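Local coordinates for protein D-xylonate dehydratase (Caulobacter crescentus, PDB 5OYN) that catalyses the dehydration of D-xylonate to 2-dehydro-3-deoxy-D-arabinonate, and of D-gluconate with similar efficiency, using a [2Fe-2S] cluster and magnesium, at residues L76-G89 / R243-V255. Sequence-based numbering, arbitrary orientation.
Sequences LVQRVRDGIRDAGG and RGQMAYKTGQRIV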
loop_
_atom_site.group_PDB
_atom_site.type_symbol
_atom_site.label_atom_id
_atom_site.label_comp_id
_atom_site.label_asym_id
_atom_site.label_seq_id
_atom_site.Cartn_x
_atom_site.Cartn_y
_atom_site.Cartn_z
ATOM N N LEU A 76 2.022 -9.061 5.189
ATOM C CA LEU A 76 3.214 -9.882 5.390
ATOM C C LEU A 76 4.037 -10.032 4.128
ATOM O O LEU A 76 5.235 -10.320 4.225
ATOM C CB LEU A 76 2.869 -11.280 5.877
ATOM C CG LEU A 76 2.149 -11.495 7.188
ATOM C CD1 LEU A 76 1.846 -12.989 7.280
ATOM C CD2 LEU A 76 3.007 -11.025 8.331
ATOM N N VAL A 77 3.423 -9.875 2.953
ATOM C CA VAL A 77 4.158 -10.075 1.711
ATOM C C VAL A 77 5.393 -9.191 1.676
ATOM O O VAL A 77 6.427 -9.592 1.136
ATOM C CB VAL A 77 3.245 -9.821 0.499
ATOM C CG1 VAL A 77 2.857 -8.332 0.397
ATOM C CG2 VAL A 77 3.921 -10.307 -0.769
ATOM N N GLN A 78 5.321 -7.994 2.279
ATOM C CA GLN A 78 6.471 -7.093 2.315
ATOM C C GLN A 78 7.637 -7.692 3.093
ATOM O O GLN A 78 8.801 -7.500 2.722
ATOM C CB GLN A 78 6.073 -5.744 2.925
ATOM C CG GLN A 78 6.913 -4.550 2.436
ATOM C CD GLN A 78 7.408 -4.697 0.978
ATOM O OE1 GLN A 78 8.629 -4.702 0.712
ATOM N NE2 GLN A 78 6.456 -4.815 0.029
ATOM N N ARG A 79 7.349 -8.385 4.196
ATOM C CA ARG A 79 8.397 -9.063 4.949
ATOM C C ARG A 79 9.029 -10.170 4.116
ATOM O O ARG A 79 10.248 -10.373 4.150
ATOM C CB ARG A 79 7.819 -9.635 6.247
ATOM C CG ARG A 79 7.573 -8.625 7.356
ATOM C CD ARG A 79 8.672 -7.600 7.375
ATOM N NE ARG A 79 9.758 -8.023 8.234
ATOM C CZ ARG A 79 11.017 -7.622 8.088
ATOM N NH1 ARG A 79 11.346 -6.771 7.114
ATOM N NH2 ARG A 79 11.947 -8.069 8.924
ATOM N N VAL A 80 8.211 -10.904 3.365
ATOM C CA VAL A 80 8.747 -11.951 2.503
ATOM C C VAL A 80 9.676 -11.357 1.462
ATOM O O VAL A 80 10.751 -11.904 1.193
ATOM C CB VAL A 80 7.609 -12.734 1.835
ATOM C CG1 VAL A 80 8.183 -13.831 0.965
ATOM C CG2 VAL A 80 6.702 -13.278 2.872
ATOM N N ARG A 81 9.254 -10.252 0.831
ATOM C CA ARG A 81 10.100 -9.560 -0.146
ATOM C C ARG A 81 11.427 -9.160 0.476
ATOM O O ARG A 81 12.487 -9.313 -0.142
ATOM C CB ARG A 81 9.378 -8.320 -0.700
ATOM C CG ARG A 81 8.327 -8.647 -1.746
ATOM C CD ARG A 81 7.762 -7.416 -2.453
ATOM N NE ARG A 81 8.609 -7.011 -3.576
ATOM C CZ ARG A 81 9.545 -6.052 -3.509
ATOM N NH1 ARG A 81 9.760 -5.383 -2.373
ATOM N NH2 ARG A 81 10.263 -5.749 -4.585
ATOM N N ASP A 82 11.390 -8.675 1.714
ATOM C CA ASP A 82 12.619 -8.244 2.356
ATOM C C ASP A 82 13.529 -9.433 2.618
ATOM O O ASP A 82 14.747 -9.337 2.435
ATOM C CB ASP A 82 12.296 -7.479 3.647
ATOM C CG ASP A 82 11.839 -6.032 3.381
ATOM O OD1 ASP A 82 11.741 -5.604 2.196
ATOM O OD2 ASP A 82 11.579 -5.313 4.368
ATOM N N GLY A 83 12.956 -10.574 3.016
ATOM C CA GLY A 83 13.768 -11.761 3.221
ATOM C C GLY A 83 14.461 -12.198 1.946
ATOM O O GLY A 83 15.678 -12.389 1.918
ATOM N N ILE A 84 13.686 -12.343 0.866
ATOM C CA ILE A 84 14.223 -12.722 -0.436
ATOM C C ILE A 84 15.356 -11.800 -0.865
ATOM O O ILE A 84 16.379 -12.253 -1.391
ATOM C CB ILE A 84 13.096 -12.722 -1.477
ATOM C CG1 ILE A 84 12.056 -13.786 -1.134
ATOM C CG2 ILE A 84 13.667 -12.843 -2.887
ATOM C CD1 ILE A 84 10.803 -13.690 -2.000
ATOM N N ARG A 85 15.194 -10.488 -0.665
ATOM C CA ARG A 85 16.197 -9.562 -1.183
ATOM C C ARG A 85 17.465 -9.546 -0.339
ATOM O O ARG A 85 18.570 -9.437 -0.884
ATOM C CB ARG A 85 15.613 -8.151 -1.303
ATOM C CG ARG A 85 15.413 -7.788 -2.750
ATOM C CD ARG A 85 14.688 -6.495 -2.937
ATOM N NE ARG A 85 13.827 -6.547 -4.115
ATOM C CZ ARG A 85 14.267 -6.469 -5.370
ATOM N NH1 ARG A 85 15.566 -6.330 -5.613
ATOM N NH2 ARG A 85 13.406 -6.527 -6.384
ATOM N N ASP A 86 17.339 -9.627 0.986
ATOM C CA ASP A 86 18.539 -9.702 1.813
ATOM C C ASP A 86 19.358 -10.917 1.435
ATOM O O ASP A 86 20.594 -10.866 1.382
ATOM C CB ASP A 86 18.174 -9.755 3.300
ATOM C CG ASP A 86 17.910 -8.380 3.885
ATOM O OD1 ASP A 86 17.622 -7.440 3.100
ATOM O OD2 ASP A 86 17.996 -8.237 5.128
ATOM N N ALA A 87 18.677 -11.998 1.114
ATOM C CA ALA A 87 19.303 -13.282 0.895
ATOM C C ALA A 87 19.739 -13.481 -0.549
ATOM O O ALA A 87 20.425 -14.470 -0.841
ATOM C CB ALA A 87 18.337 -14.392 1.336
ATOM N N GLY A 88 19.356 -12.587 -1.453
ATOM C CA GLY A 88 19.896 -12.564 -2.794
ATOM C C GLY A 88 19.011 -13.031 -3.928
ATOM O O GLY A 88 19.539 -13.364 -4.983
ATOM N N GLY A 89 17.693 -13.080 -3.745
ATOM C CA GLY A 89 16.771 -13.354 -4.821
ATOM C C GLY A 89 16.013 -12.104 -5.249
ATOM O O GLY A 89 16.174 -11.004 -4.713
ATOM N N ARG A 243 4.824 -13.360 13.551
ATOM C CA ARG A 243 4.404 -13.779 12.219
ATOM C C ARG A 243 5.156 -13.022 11.135
ATOM O O ARG A 243 5.552 -13.605 10.121
ATOM C CB ARG A 243 2.905 -13.574 12.058
ATOM C CG ARG A 243 2.447 -13.674 10.641
ATOM C CD ARG A 243 2.677 -15.060 10.064
ATOM N NE ARG A 243 1.971 -16.096 10.812
ATOM C CZ ARG A 243 2.326 -17.377 10.834
ATOM N NH1 ARG A 243 3.373 -17.793 10.136
ATOM N NH2 ARG A 243 1.620 -18.252 11.541
ATOM N N GLY A 244 5.355 -11.719 11.321
ATOM C CA GLY A 244 6.079 -10.958 10.321
ATOM C C GLY A 244 7.560 -11.258 10.337
ATOM O O GLY A 244 8.215 -11.232 9.289
ATOM N N GLN A 245 8.111 -11.543 11.518
ATOM C CA GLN A 245 9.471 -12.059 11.580
ATOM C C GLN A 245 9.579 -13.394 10.860
ATOM O O GLN A 245 10.511 -13.625 10.079
ATOM C CB GLN A 245 9.898 -12.186 13.027
ATOM C CG GLN A 245 10.204 -10.851 13.607
ATOM C CD GLN A 245 10.298 -10.887 15.089
ATOM O OE1 GLN A 245 9.812 -11.818 15.723
ATOM N NE2 GLN A 245 10.933 -9.871 15.667
ATOM N N MET A 246 8.627 -14.287 11.101
ATOM C CA MET A 246 8.650 -15.566 10.415
ATOM C C MET A 246 8.542 -15.363 8.913
ATOM O O MET A 246 9.177 -16.082 8.130
ATOM C CB MET A 246 7.520 -16.455 10.930
ATOM C CG MET A 246 7.301 -17.699 10.108
ATOM S SD MET A 246 8.611 -18.906 10.426
ATOM C CE MET A 246 8.507 -19.121 12.200
ATOM N N ALA A 247 7.756 -14.377 8.488
ATOM C CA ALA A 247 7.609 -14.143 7.056
ATOM C C ALA A 247 8.936 -13.713 6.447
ATOM O O ALA A 247 9.280 -14.129 5.337
ATOM C CB ALA A 247 6.522 -13.101 6.799
ATOM N N TYR A 248 9.710 -12.908 7.178
ATOM C CA TYR A 248 11.046 -12.530 6.728
ATOM C C TYR A 248 11.952 -13.750 6.595
ATOM O O TYR A 248 12.555 -13.978 5.537
ATOM C CB TYR A 248 11.647 -11.518 7.700
ATOM C CG TYR A 248 13.064 -11.111 7.386
ATOM C CD1 TYR A 248 13.344 -10.174 6.378
ATOM C CD2 TYR A 248 14.124 -11.631 8.102
ATOM C CE1 TYR A 248 14.649 -9.782 6.093
ATOM C CE2 TYR A 248 15.422 -11.248 7.828
ATOM C CZ TYR A 248 15.679 -10.326 6.829
ATOM O OH TYR A 248 16.978 -9.974 6.577
ATOM N N LYS A 249 12.064 -14.550 7.664
ATOM C CA LYS A 249 12.964 -15.698 7.623
ATOM C C LYS A 249 12.555 -16.694 6.546
ATOM O O LYS A 249 13.417 -17.316 5.916
ATOM C CB LYS A 249 13.039 -16.354 8.995
ATOM C CG LYS A 249 14.035 -15.607 9.894
ATOM C CD LYS A 249 13.606 -15.623 11.351
ATOM C CE LYS A 249 14.475 -14.676 12.194
ATOM N NZ LYS A 249 13.826 -14.207 13.486
ATOM N N THR A 250 11.258 -16.819 6.277
ATOM C CA THR A 250 10.834 -17.664 5.170
ATOM C C THR A 250 11.328 -17.110 3.842
ATOM O O THR A 250 11.700 -17.872 2.943
ATOM C CB THR A 250 9.320 -17.812 5.170
ATOM O OG1 THR A 250 8.901 -18.415 6.407
ATOM C CG2 THR A 250 8.885 -18.686 4.019
ATOM N N GLY A 251 11.375 -15.787 3.708
ATOM C CA GLY A 251 11.881 -15.210 2.472
ATOM C C GLY A 251 13.367 -15.445 2.293
ATOM O O GLY A 251 13.834 -15.735 1.188
ATOM N N GLN A 252 14.130 -15.323 3.380
ATOM C CA GLN A 252 15.534 -15.726 3.369
ATOM C C GLN A 252 15.693 -17.190 2.976
ATOM O O GLN A 252 16.518 -17.533 2.118
ATOM C CB GLN A 252 16.141 -15.488 4.746
ATOM C CG GLN A 252 16.916 -14.224 4.829
ATOM C CD GLN A 252 17.340 -13.940 6.233
ATOM O OE1 GLN A 252 16.784 -14.494 7.180
ATOM N NE2 GLN A 252 18.340 -13.080 6.388
ATOM N N ARG A 253 14.906 -18.070 3.591
ATOM C CA ARG A 253 15.133 -19.494 3.402
ATOM C C ARG A 253 14.826 -19.942 1.978
ATOM O O ARG A 253 15.417 -20.913 1.501
ATOM C CB ARG A 253 14.297 -20.286 4.396
ATOM C CG ARG A 253 14.544 -21.768 4.354
ATOM C CD ARG A 253 16.028 -22.061 4.480
ATOM N NE ARG A 253 16.311 -23.473 4.262
ATOM C CZ ARG A 253 17.529 -23.999 4.234
ATOM N NH1 ARG A 253 18.592 -23.226 4.409
ATOM N NH2 ARG A 253 17.681 -25.303 4.028
ATOM N N ILE A 254 13.908 -19.271 1.285
ATOM C CA ILE A 254 13.464 -19.825 0.009
ATOM C C ILE A 254 14.535 -19.644 -1.049
ATOM O O ILE A 254 14.593 -20.417 -2.008
ATOM C CB ILE A 254 12.116 -19.217 -0.432
ATOM C CG1 ILE A 254 11.514 -19.981 -1.624
ATOM C CG2 ILE A 254 12.268 -17.743 -0.795
ATOM C CD1 ILE A 254 11.611 -21.485 -1.559
ATOM N N VAL A 255 15.407 -18.645 -0.909
ATOM C CA VAL A 255 16.471 -18.534 -1.899
ATOM C C VAL A 255 17.513 -19.626 -1.661
ATOM O O VAL A 255 18.028 -20.228 -2.615
ATOM C CB VAL A 255 17.084 -17.115 -1.918
ATOM C CG1 VAL A 255 16.004 -16.059 -2.009
ATOM C CG2 VAL A 255 17.942 -16.876 -0.722
#
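Gly83 and Gly251 meet where helices 76-87 and 243-255 pass each other, their CA atoms 4.0 Å apart. The helix axes approach to 6.4 Å, with a crossing angle of -38°. A CB on either glycine would clash with the facing backbone. The close approach permits CA-H...O contacts, among them Gly83 CA to Tyr248 O at 3.4 Å and, in the other direction, Tyr248 CA to Arg79 O.

Apolar contacts extend both ways from this crossing. Ala247 CB packs against Val80 CG2 and Arg79 CB, while Leu76 lays both methyls on Arg243 CG. At the other end Val255 turns CG1 to Ile84 CG2 and CG2 to Ala87 CB.

The polar contacts centre on Tyr248, a knob among Arg79, Asp82, Gly83 and Asp86. With CG anti to the backbone N (chi1 177°), its ring reaches along helix 76-87, and OH donates a hydrogen bond to Asp86 OD2, which also pairs with Arg85 and Lys54 of the second subunit. The Arg79 guanidinium lies nearly parallel to the ring, offset so that Tyr248 CD1 sits over the guanidinium face; Asp82 OD2, 3.1 Å from Arg79 NH1, holds its edge, and Glu49 of the second subunit pairs with NH2. A methionine in place of Arg79 would probably leave both carboxylates without this cationic partner.

Val80, Ile84 and Ile254 face strand 56-61, so the glycine-mediated crossing joins two helices packed on the parallel sheet of the N-terminal IlvD/Edd region, beside a subunit interface.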